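Local coordinates for glucose-inhibited division protein A-related protein, probable oxidoreductase (Thermus thermophilus, PDB 2CUL), which is a probable oxidoreductase, the small form of the GidA family, and binds flavin-adenine dinucleotide on a Rossmann-type fold, at residues R128-G133 against G175-Y180; T92-E97 against E151-L156; N99-V104 against E199-V204. All coordinates share one frame; numbering follows the deposited sequence.

Contact 1 of 3, residues R128-G133 against G175-Y180. With FAD (flavin-adenine dinucleotide), chain B.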
loop_
_atom_site.group_PDB
_atom_site.type_symbol
_atom_site.label_atom_id
_atom_site.label_comp_id
_atom_site.label_asym_id
_atom_site.label_seq_id
_atom_site.Cartn_x
_atom_site.Cartn_y
_atom_site.Cartn_z
ATOM N N ARG A 128 1.197 -7.378 14.554
ATOM C CA ARG A 128 0.924 -7.585 15.972
ATOM C C ARG A 128 1.083 -6.207 16.598
ATOM O O ARG A 128 2.177 -5.637 16.594
ATOM C CB ARG A 128 1.926 -8.561 16.591
ATOM C CG ARG A 128 2.013 -9.890 15.868
ATOM C CD ARG A 128 2.950 -10.842 16.592
ATOM N NE ARG A 128 2.313 -11.441 17.762
ATOM C CZ ARG A 128 2.944 -12.195 18.655
ATOM N NH1 ARG A 128 4.240 -12.443 18.523
ATOM N NH2 ARG A 128 2.274 -12.717 19.673
ATOM N N LEU A 129 -0.013 -5.667 17.117
ATOM C CA LEU A 129 0.004 -4.344 17.727
ATOM C C LEU A 129 0.010 -4.477 19.247
ATOM O O LEU A 129 -0.914 -5.040 19.834
ATOM C CB LEU A 129 -1.217 -3.548 17.255
ATOM C CG LEU A 129 -1.245 -2.045 17.545
ATOM C CD1 LEU A 129 -2.189 -1.367 16.565
ATOM C CD2 LEU A 129 -1.668 -1.791 18.988
ATOM N N PHE A 130 1.065 -3.957 19.867
ATOM C CA PHE A 130 1.237 -4.014 21.313
ATOM C C PHE A 130 0.847 -2.690 21.956
ATOM O O PHE A 130 1.560 -1.694 21.838
ATOM C CB PHE A 130 2.695 -4.344 21.643
ATOM C CG PHE A 130 3.183 -5.612 21.001
ATOM C CD1 PHE A 130 2.928 -6.847 21.587
ATOM C CD2 PHE A 130 3.858 -5.574 19.786
ATOM C CE1 PHE A 130 3.335 -8.029 20.971
ATOM C CE2 PHE A 130 4.269 -6.749 19.160
ATOM C CZ PHE A 130 4.007 -7.979 19.755
ATOM N N LEU A 131 -0.291 -2.692 22.640
ATOM C CA LEU A 131 -0.796 -1.498 23.307
ATOM C C LEU A 131 -1.146 -1.820 24.754
ATOM O O LEU A 131 -2.212 -2.361 25.040
ATOM C CB LEU A 131 -2.033 -0.976 22.572
ATOM C CG LEU A 131 -2.762 0.232 23.166
ATOM C CD1 LEU A 131 -1.786 1.364 23.434
ATOM C CD2 LEU A 131 -3.847 0.675 22.200
ATOM N N GLY A 132 -0.239 -1.481 25.664
ATOM C CA GLY A 132 -0.472 -1.753 27.069
ATOM C C GLY A 132 -0.391 -3.239 27.354
ATOM O O GLY A 132 0.619 -3.880 27.063
ATOM N N GLY A 133 -1.461 -3.791 27.918
ATOM C CA GLY A 133 -1.477 -5.207 28.232
ATOM C C GLY A 133 -2.250 -6.039 27.227
ATOM O O GLY A 133 -2.733 -7.124 27.553
ATOM N N GLY A 175 0.710 5.157 23.690
ATOM C CA GLY A 175 1.736 4.761 22.746
ATOM C C GLY A 175 1.618 3.280 22.456
ATOM O O GLY A 175 1.040 2.538 23.246
ATOM N N TYR A 176 2.149 2.843 21.319
ATOM C CA TYR A 176 2.084 1.432 20.971
ATOM C C TYR A 176 3.130 1.060 19.931
ATOM O O TYR A 176 3.752 1.930 19.320
ATOM C CB TYR A 176 0.672 1.069 20.478
ATOM C CG TYR A 176 0.247 1.678 19.153
ATOM C CD1 TYR A 176 0.563 1.061 17.941
ATOM C CD2 TYR A 176 -0.512 2.848 19.112
ATOM C CE1 TYR A 176 0.127 1.591 16.723
ATOM C CE2 TYR A 176 -0.951 3.389 17.900
ATOM C CZ TYR A 176 -0.631 2.753 16.710
ATOM O OH TYR A 176 -1.091 3.261 15.515
ATOM N N ARG A 177 3.331 -0.239 19.756
ATOM C CA ARG A 177 4.291 -0.745 18.785
ATOM C C ARG A 177 3.586 -1.714 17.850
ATOM O O ARG A 177 2.609 -2.362 18.231
ATOM C CB ARG A 177 5.430 -1.491 19.491
ATOM C CG ARG A 177 6.420 -0.605 20.222
ATOM C CD ARG A 177 7.455 -1.431 20.983
ATOM N NE ARG A 177 6.858 -2.221 22.060
ATOM C CZ ARG A 177 6.618 -3.528 21.999
ATOM N NH1 ARG A 177 6.924 -4.216 20.906
ATOM N NH2 ARG A 177 6.072 -4.150 23.036
ATOM N N VAL A 178 4.074 -1.799 16.618
ATOM C CA VAL A 178 3.516 -2.736 15.656
ATOM C C VAL A 178 4.646 -3.547 15.032
ATOM O O VAL A 178 5.526 -2.993 14.371
ATOM C CB VAL A 178 2.750 -2.038 14.507
ATOM C CG1 VAL A 178 2.325 -3.082 13.471
ATOM C CG2 VAL A 178 1.520 -1.322 15.043
ATOM N N ARG A 179 4.638 -4.853 15.273
ATOM C CA ARG A 179 5.634 -5.725 14.676
ATOM C C ARG A 179 4.968 -6.271 13.424
ATOM O O ARG A 179 3.808 -6.691 13.456
ATOM C CB ARG A 179 6.021 -6.855 15.632
ATOM C CG ARG A 179 6.858 -6.376 16.803
ATOM C CD ARG A 179 7.436 -7.538 17.590
ATOM N NE ARG A 179 8.291 -7.081 18.682
ATOM C CZ ARG A 179 8.944 -7.891 19.510
ATOM N NH1 ARG A 179 8.840 -9.206 19.370
ATOM N NH2 ARG A 179 9.700 -7.388 20.477
ATOM N N TYR A 180 5.692 -6.247 12.315
ATOM C CA TYR A 180 5.133 -6.707 11.058
ATOM C C TYR A 180 6.189 -7.387 10.212
ATOM O O TYR A 180 7.371 -7.406 10.563
ATOM C CB TYR A 180 4.544 -5.511 10.298
ATOM C CG TYR A 180 5.577 -4.483 9.889
ATOM C CD1 TYR A 180 6.169 -4.526 8.627
ATOM C CD2 TYR A 180 5.998 -3.492 10.779
ATOM C CE1 TYR A 180 7.155 -3.611 8.257
ATOM C CE2 TYR A 180 6.986 -2.571 10.418
ATOM C CZ TYR A 180 7.558 -2.638 9.158
ATOM O OH TYR A 180 8.541 -1.740 8.798
HETATM P PA FAD B . 0.101 2.184 4.819
HETATM O O1A FAD B . -0.059 1.539 6.131
HETATM O O2A FAD B . 0.071 3.667 4.720
HETATM O O5B FAD B . -1.009 1.628 3.818
HETATM C C5B FAD B . -1.221 0.221 3.691
HETATM C C4B FAD B . -2.639 0.060 3.155
HETATM O O4B FAD B . -2.762 -1.287 2.697
HETATM C C3B FAD B . -3.747 0.265 4.208
HETATM O O3B FAD B . -4.750 1.150 3.756
HETATM C C2B FAD B . -4.242 -1.129 4.455
HETATM O O2B FAD B . -5.548 -1.238 4.970
HETATM C C1B FAD B . -4.042 -1.766 3.083
HETATM N N9A FAD B . -3.990 -3.226 3.078
HETATM C C8A FAD B . -3.101 -4.028 3.756
HETATM N N7A FAD B . -3.320 -5.319 3.537
HETATM C C5A FAD B . -4.399 -5.346 2.676
HETATM C C6A FAD B . -5.104 -6.417 2.077
HETATM N N6A FAD B . -4.807 -7.690 2.266
HETATM N N1A FAD B . -6.164 -6.095 1.244
HETATM C C2A FAD B . -6.496 -4.776 1.028
HETATM N N3A FAD B . -5.858 -3.708 1.575
HETATM C C4A FAD B . -4.821 -4.047 2.389
HETATM N N1 FAD B . 6.217 7.313 9.460
HETATM C C2 FAD B . 6.156 8.666 9.700
HETATM O O2 FAD B . 6.569 9.463 8.893
HETATM N N3 FAD B . 5.598 9.107 10.910
HETATM C C4 FAD B . 5.104 8.272 11.889
HETATM O O4 FAD B . 4.619 8.734 12.943
HETATM C C4X FAD B . 5.171 6.884 11.643
HETATM N N5 FAD B . 4.701 5.980 12.586
HETATM C C5X FAD B . 4.764 4.619 12.353
HETATM C C6 FAD B . 4.286 3.732 13.316
HETATM C C7 FAD B . 4.317 2.336 13.132
HETATM C C7M FAD B . 3.776 1.435 14.214
HETATM C C8 FAD B . 4.864 1.825 11.901
HETATM C C8M FAD B . 4.928 0.347 11.620
HETATM C C9 FAD B . 5.361 2.712 10.915
HETATM C C9A FAD B . 5.324 4.118 11.111
HETATM N N10 FAD B . 5.814 5.058 10.136
HETATM C C10 FAD B . 5.740 6.437 10.404
HETATM C "C1'" FAD B . 6.430 4.606 8.824
HETATM C "C2'" FAD B . 5.620 4.772 7.519
HETATM O "O2'" FAD B . 5.642 6.118 7.126
HETATM C "C3'" FAD B . 4.155 4.310 7.660
HETATM O "O3'" FAD B . 4.082 2.940 8.050
HETATM C "C4'" FAD B . 3.356 4.433 6.347
HETATM O "O4'" FAD B . 1.958 4.286 6.588
HETATM C "C5'" FAD B . 3.855 3.363 5.357
HETATM O "O5'" FAD B . 3.153 3.497 4.110
HETATM P P FAD B . 2.592 2.252 3.306
HETATM O O1P FAD B . 2.002 2.836 2.090
HETATM O O2P FAD B . 3.664 1.220 3.100
HETATM O O3P FAD B . 1.489 1.612 4.229
HETATM O O HOH W 1 6.815 -10.656 17.963
#
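Phe130 crosses the side chains of Arg177, bent at chi3, and Arg179, extended as far as NE, on one face of a two-strand antiparallel pairing. Its CG stands anti to the carbonyl carbon and beside the backbone N (chi1 -56°), which sets CG on the side of the sheet that carries the two arginines. From the base outward, CB sits over one face of the Arg177 guanidinium, 3.7 Å from NH2, and CG stays close to Arg177 NH2. CD2 comes to 3.5 Å from Arg177 NH1, with ring and guanidinium planes only 15° apart. Beyond it, CE2 meets the aliphatic part of Arg179, 3.5 Å from CG, which touches the ring at its edge; the Arg179 guanidinium is turned 67° to the ring. CZ, the tip, lies 4.2 Å above the guanidinium plane of Arg128, toward its rim. A water joins the two flanking arginines, held by Arg179 NH1 at 2.9 Å and weakly by Arg128 NH1. Two arginines of the 175-180 segment also share one counter-ion, since Arg177 NH1 and Arg179 NE both form salt bridges with Glu164.

Underneath, Phe130 and Arg177 form one hydrogen-bonded pair, Phe130 N to Arg177 O being 2.8 Å, and Arg128 and Arg179 form another. Leu129 and Val178, the non-hydrogen-bonded pair between them, face the other way. There Leu129 CG packs on Tyr176 CD1 at 3.6 Å, while Val178 CB lies 3.6 Å from the C7M methyl of FAD, making this face part of the flavin pocket.

Strands 128-131 and 176-183 are the central pair of a four-stranded antiparallel sheet, bordered by strand 134-138, where Val135 touches Phe130 and Ala138 touches Leu129, and by strand 160-167, which carries Glu164.

Contact 2 of 3, residues T92-E97 against E151-L156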
loop_
_atom_site.group_PDB
_atom_site.type_symbol
_atom_site.label_atom_id
_atom_site.label_comp_id
_atom_site.label_asym_id
_atom_site.label_seq_id
_atom_site.Cartn_x
_atom_site.Cartn_y
_atom_site.Cartn_z
ATOM N N THR A 92 -6.880 -11.429 -0.415
ATOM C CA THR A 92 -6.601 -12.625 0.370
ATOM C C THR A 92 -5.586 -13.550 -0.288
ATOM O O THR A 92 -5.148 -14.529 0.317
ATOM C CB THR A 92 -7.893 -13.428 0.612
ATOM O OG1 THR A 92 -8.519 -13.712 -0.645
ATOM C CG2 THR A 92 -8.854 -12.647 1.497
ATOM N N GLY A 93 -5.218 -13.249 -1.525
ATOM C CA GLY A 93 -4.257 -14.086 -2.218
ATOM C C GLY A 93 -3.976 -13.593 -3.621
ATOM O O GLY A 93 -4.642 -12.686 -4.116
ATOM N N LEU A 94 -2.981 -14.186 -4.266
ATOM C CA LEU A 94 -2.617 -13.784 -5.617
ATOM C C LEU A 94 -3.319 -14.620 -6.679
ATOM O O LEU A 94 -3.381 -15.848 -6.571
ATOM C CB LEU A 94 -1.101 -13.910 -5.811
ATOM C CG LEU A 94 -0.194 -13.153 -4.834
ATOM C CD1 LEU A 94 1.257 -13.327 -5.261
ATOM C CD2 LEU A 94 -0.567 -11.675 -4.811
ATOM N N LEU A 95 -3.875 -13.958 -7.692
ATOM C CA LEU A 95 -4.512 -14.677 -8.790
ATOM C C LEU A 95 -3.369 -15.007 -9.739
ATOM O O LEU A 95 -2.672 -14.107 -10.209
ATOM C CB LEU A 95 -5.532 -13.798 -9.516
ATOM C CG LEU A 95 -6.869 -13.520 -8.841
ATOM C CD1 LEU A 95 -7.704 -12.624 -9.749
ATOM C CD2 LEU A 95 -7.599 -14.831 -8.578
ATOM N N LEU A 96 -3.179 -16.289 -10.026
ATOM C CA LEU A 96 -2.086 -16.698 -10.897
ATOM C C LEU A 96 -2.501 -17.439 -12.155
ATOM O O LEU A 96 -3.481 -18.182 -12.169
ATOM C CB LEU A 96 -1.113 -17.604 -10.130
ATOM C CG LEU A 96 -0.535 -17.132 -8.794
ATOM C CD1 LEU A 96 0.379 -18.221 -8.230
ATOM C CD2 LEU A 96 0.238 -15.839 -8.989
ATOM N N GLU A 97 -1.739 -17.210 -13.215
ATOM C CA GLU A 97 -1.918 -17.904 -14.481
ATOM C C GLU A 97 -0.485 -18.375 -14.684
ATOM O O GLU A 97 0.365 -17.641 -15.196
ATOM C CB GLU A 97 -2.365 -16.950 -15.592
ATOM C CG GLU A 97 -3.705 -16.293 -15.298
ATOM C CD GLU A 97 -4.326 -15.614 -16.506
ATOM O OE1 GLU A 97 -3.577 -15.128 -17.380
ATOM O OE2 GLU A 97 -5.571 -15.555 -16.569
ATOM N N GLU A 151 -0.584 -15.526 4.494
ATOM C CA GLU A 151 -0.620 -16.981 4.408
ATOM C C GLU A 151 -0.422 -17.430 2.965
ATOM O O GLU A 151 0.327 -18.371 2.700
ATOM C CB GLU A 151 -1.951 -17.516 4.944
ATOM C CG GLU A 151 -2.106 -19.034 4.873
ATOM C CD GLU A 151 -0.948 -19.778 5.514
ATOM O OE1 GLU A 151 -0.198 -19.450 6.517
ATOM O OE2 GLU A 151 -1.057 -21.047 5.221
ATOM N N ASP A 152 -1.083 -16.753 2.030
ATOM C CA ASP A 152 -0.955 -17.122 0.627
ATOM C C ASP A 152 0.466 -16.877 0.131
ATOM O O ASP A 152 1.050 -17.731 -0.534
ATOM C CB ASP A 152 -1.942 -16.334 -0.238
ATOM C CG ASP A 152 -2.122 -16.951 -1.612
ATOM O OD1 ASP A 152 -2.556 -18.120 -1.674
ATOM O OD2 ASP A 152 -1.829 -16.280 -2.625
ATOM N N LEU A 153 1.020 -15.713 0.454
ATOM C CA LEU A 153 2.378 -15.390 0.033
ATOM C C LEU A 153 3.365 -16.398 0.624
ATOM O O LEU A 153 4.292 -16.840 -0.056
ATOM C CB LEU A 153 2.745 -13.967 0.469
ATOM C CG LEU A 153 1.944 -12.848 -0.206
ATOM C CD1 LEU A 153 2.210 -11.528 0.503
ATOM C CD2 LEU A 153 2.317 -12.756 -1.675
ATOM N N SER A 154 3.154 -16.766 1.885
ATOM C CA SER A 154 4.024 -17.729 2.560
ATOM C C SER A 154 3.917 -19.094 1.886
ATOM O O SER A 154 4.925 -19.767 1.658
ATOM C CB SER A 154 3.635 -17.854 4.035
ATOM O OG SER A 154 3.755 -16.608 4.700
ATOM N N ARG A 155 2.692 -19.501 1.570
ATOM C CA ARG A 155 2.478 -20.786 0.912
ATOM C C ARG A 155 3.162 -20.833 -0.446
ATOM O O ARG A 155 3.638 -21.884 -0.871
ATOM C CB ARG A 155 0.985 -21.058 0.723
ATOM C CG ARG A 155 0.229 -21.338 2.003
ATOM C CD ARG A 155 -1.179 -21.803 1.681
ATOM N NE ARG A 155 -1.963 -22.061 2.882
ATOM C CZ ARG A 155 -3.219 -22.493 2.870
ATOM N NH1 ARG A 155 -3.832 -22.717 1.713
ATOM N NH2 ARG A 155 -3.861 -22.699 4.011
ATOM N N LEU A 156 3.212 -19.693 -1.127
ATOM C CA LEU A 156 3.836 -19.623 -2.441
ATOM C C LEU A 156 5.356 -19.638 -2.362
ATOM O O LEU A 156 6.030 -19.770 -3.382
ATOM C CB LEU A 156 3.356 -18.373 -3.190
ATOM C CG LEU A 156 1.860 -18.352 -3.525
ATOM C CD1 LEU A 156 1.490 -17.020 -4.160
ATOM C CD2 LEU A 156 1.525 -19.502 -4.464
#
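Leu94 and Asp152 meet where strand 84-97 turns a corner at Gly93, and three leucine-leucine contacts and one hydrogen bond define how helix 148-155 packs there. Asp152 comes first, its CG anti to the backbone N (chi1 -164°), and the carboxylate lies against the chain at the bend. OD2 accepts the backbone N-H of Leu94 at 2.9 Å in a nearly straight bond, 166° at the hydrogen, and the donor stands above the carboxylate plane. The same oxygen lies 3.3 Å from Gly93 CA; a side chain at this position would be tight against it, and the glycine lets the acid come close.

Beside this bond the Leu94 side chain crosses that of Leu153 at about a right angle, with CD1 of Leu94 3.8 Å from CD2 of Leu153. The same CD1 also touches Leu156 CD1 at 3.9 Å, where the two side chains meet obliquely. Leu156 is forked between two partners: its other methyl, CD2, reaches Leu96 CD1 tip to tip at 4.1 Å. Leu94 and Leu96, two residues apart on the strand, therefore both point at the helix, while Leu95 between them points away.

On the helix itself, Arg155 NE forms a salt bridge with Glu151 OE2 at 2.7 Å, one turn apart. The second oxygen of Asp152, OD1, pairs with Arg105 of the adjacent strand 100-106. An alanine in place of Asp152 would probably deprive the Leu94 N-H of its acceptor and Arg105 of its acidic mate. The contact thus joins one carboxylate, shared between a backbone amide and an arginine, to an apolar leucine cluster; the nearby arginine would probably favour the ionised acid.

Contact 3 of 3, residues N99-V104 against E199-V204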
loop_
_atom_site.group_PDB
_atom_site.type_symbol
_atom_site.label_atom_id
_atom_site.label_comp_id
_atom_site.label_asym_id
_atom_site.label_seq_id
_atom_site.Cartn_x
_atom_site.Cartn_y
_atom_site.Cartn_z
ATOM N N ASN A 99 3.098 -18.773 -13.774
ATOM C CA ASN A 99 3.963 -18.023 -12.870
ATOM C C ASN A 99 3.661 -16.528 -12.917
ATOM O O ASN A 99 4.407 -15.719 -12.369
ATOM C CB ASN A 99 5.432 -18.273 -13.223
ATOM C CG ASN A 99 5.845 -17.607 -14.519
ATOM O OD1 ASN A 99 5.010 -17.288 -15.363
ATOM N ND2 ASN A 99 7.148 -17.406 -14.689
ATOM N N ARG A 100 2.553 -16.164 -13.557
ATOM C CA ARG A 100 2.189 -14.756 -13.672
ATOM C C ARG A 100 1.030 -14.308 -12.786
ATOM O O ARG A 100 -0.033 -14.931 -12.761
ATOM C CB ARG A 100 1.857 -14.419 -15.130
ATOM C CG ARG A 100 1.378 -12.988 -15.341
ATOM C CD ARG A 100 1.229 -12.665 -16.821
ATOM N NE ARG A 100 2.525 -12.502 -17.472
ATOM C CZ ARG A 100 3.309 -11.436 -17.325
ATOM N NH1 ARG A 100 2.926 -10.428 -16.552
ATOM N NH2 ARG A 100 4.479 -11.381 -17.945
ATOM N N VAL A 101 1.249 -13.214 -12.058
ATOM C CA VAL A 101 0.214 -12.651 -11.202
ATOM C C VAL A 101 -0.657 -11.782 -12.101
ATOM O O VAL A 101 -0.160 -10.863 -12.758
ATOM C CB VAL A 101 0.813 -11.773 -10.083
ATOM C CG1 VAL A 101 -0.306 -11.183 -9.224
ATOM C CG2 VAL A 101 1.748 -12.608 -9.216
ATOM N N VAL A 102 -1.952 -12.080 -12.132
ATOM C CA VAL A 102 -2.889 -11.333 -12.964
ATOM C C VAL A 102 -3.914 -10.557 -12.142
ATOM O O VAL A 102 -4.771 -9.868 -12.696
ATOM C CB VAL A 102 -3.647 -12.276 -13.919
ATOM C CG1 VAL A 102 -2.672 -12.918 -14.893
ATOM C CG2 VAL A 102 -4.378 -13.340 -13.118
ATOM N N GLY A 103 -3.828 -10.672 -10.823
ATOM C CA GLY A 103 -4.762 -9.964 -9.966
ATOM C C GLY A 103 -4.737 -10.542 -8.568
ATOM O O GLY A 103 -3.774 -11.206 -8.186
ATOM N N VAL A 104 -5.783 -10.287 -7.792
ATOM C CA VAL A 104 -5.848 -10.831 -6.443
ATOM C C VAL A 104 -7.233 -11.361 -6.135
ATOM O O VAL A 104 -8.226 -10.911 -6.710
ATOM C CB VAL A 104 -5.511 -9.781 -5.345
ATOM C CG1 VAL A 104 -4.070 -9.312 -5.479
ATOM C CG2 VAL A 104 -6.486 -8.608 -5.423
ATOM N N GLU A 199 5.905 -13.378 -12.105
ATOM C CA GLU A 199 5.845 -12.362 -13.152
ATOM C C GLU A 199 4.701 -11.376 -12.930
ATOM O O GLU A 199 3.689 -11.722 -12.320
ATOM C CB GLU A 199 5.675 -13.027 -14.521
ATOM C CG GLU A 199 6.838 -13.914 -14.930
ATOM C CD GLU A 199 8.131 -13.139 -15.092
ATOM O OE1 GLU A 199 8.142 -12.148 -15.851
ATOM O OE2 GLU A 199 9.139 -13.521 -14.462
ATOM N N GLY A 200 4.884 -10.151 -13.426
ATOM C CA GLY A 200 3.875 -9.108 -13.314
ATOM C C GLY A 200 3.571 -8.593 -11.918
ATOM O O GLY A 200 2.578 -7.892 -11.718
ATOM N N LEU A 201 4.443 -8.910 -10.964
ATOM C CA LEU A 201 4.252 -8.520 -9.571
ATOM C C LEU A 201 5.244 -7.470 -9.087
ATOM O O LEU A 201 6.448 -7.606 -9.291
ATOM C CB LEU A 201 4.362 -9.761 -8.683
ATOM C CG LEU A 201 4.042 -9.606 -7.195
ATOM C CD1 LEU A 201 2.578 -9.230 -7.024
ATOM C CD2 LEU A 201 4.338 -10.911 -6.473
ATOM N N TYR A 202 4.723 -6.436 -8.430
ATOM C CA TYR A 202 5.538 -5.345 -7.898
ATOM C C TYR A 202 5.187 -5.109 -6.433
ATOM O O TYR A 202 4.135 -5.529 -5.968
ATOM C CB TYR A 202 5.262 -4.059 -8.681
ATOM C CG TYR A 202 5.588 -4.163 -10.149
ATOM C CD1 TYR A 202 6.814 -3.717 -10.642
ATOM C CD2 TYR A 202 4.685 -4.736 -11.042
ATOM C CE1 TYR A 202 7.132 -3.839 -11.987
ATOM C CE2 TYR A 202 4.994 -4.864 -12.390
ATOM C CZ TYR A 202 6.220 -4.414 -12.855
ATOM O OH TYR A 202 6.534 -4.542 -14.189
ATOM N N ALA A 203 6.076 -4.437 -5.710
ATOM C CA ALA A 203 5.833 -4.114 -4.309
ATOM C C ALA A 203 6.472 -2.762 -4.016
ATOM O O ALA A 203 7.506 -2.416 -4.593
ATOM C CB ALA A 203 6.415 -5.182 -3.406
ATOM N N VAL A 204 5.850 -1.995 -3.128
ATOM C CA VAL A 204 6.361 -0.671 -2.791
ATOM C C VAL A 204 5.984 -0.286 -1.363
ATOM O O VAL A 204 5.021 -0.809 -0.808
ATOM C CB VAL A 204 5.792 0.385 -3.780
ATOM C CG1 VAL A 204 4.287 0.526 -3.592
ATOM C CG2 VAL A 204 6.477 1.719 -3.589
#
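Arg100, with CG anti to the backbone N (chi1 176°) and its chain bent at chi3 (-73°), folds over Glu199, whose CG stands anti to the carbonyl carbon. Glu199 CB lies 3.9 Å above the centre of the Arg100 guanidinium plane. The opposite charges probably attract loosely: Arg100 NH2 is 4.3 Å from Glu199 OE1, which lies well out of that plane, so no N-H points at it. Glu199 OE2 also has a long, weak ion pair with Arg194. Arg100 NH1 rests 3.6 Å from Gly200 CA, where a CB would probably crowd it. Asn99 lies side by side with Glu199, its ND2 3.5 Å from Glu199 CG.

Two backbone bonds bracket the bridge between Arg100 and Glu199: Glu199 N to Asn99 O at 2.8 Å, and Val101 N to Glu199 O at 2.9 Å. Val101 CG2 then packs on Leu201 CB at 3.9 Å.

Strand 100-106 also pairs with strand 84-97, whose Leu94 and Leu96 touch Val101, and strand 116-119 reaches the same valine through Val117. Short strand 201-203 forms one edge of the mixed sheet, next to 116-119, and Gly200 bonds through its backbone to Val117.

Followed from the N terminus, the chain passes 92-97 and then 99-104, consecutive strands paired in the mixed sheet, before reaching 128-133. Contact 2 closes a loop when helix residues 151-156 return to 92-97. Contact 1 closes when 175-180 pairs with 128-133, and contact 3 closes last, when 199-204 comes back to 99-104. Contact 1 is nested inside the loop of contact 3, whereas contact 2 crosses both. Contacts 2 and 3 have centres about 10 Å apart and touch through Leu95 and the Val102-Gly103 backbone. Contact 1 lies about 27 and 30 Å from their centres, in the separate antiparallel sheet beside the flavin.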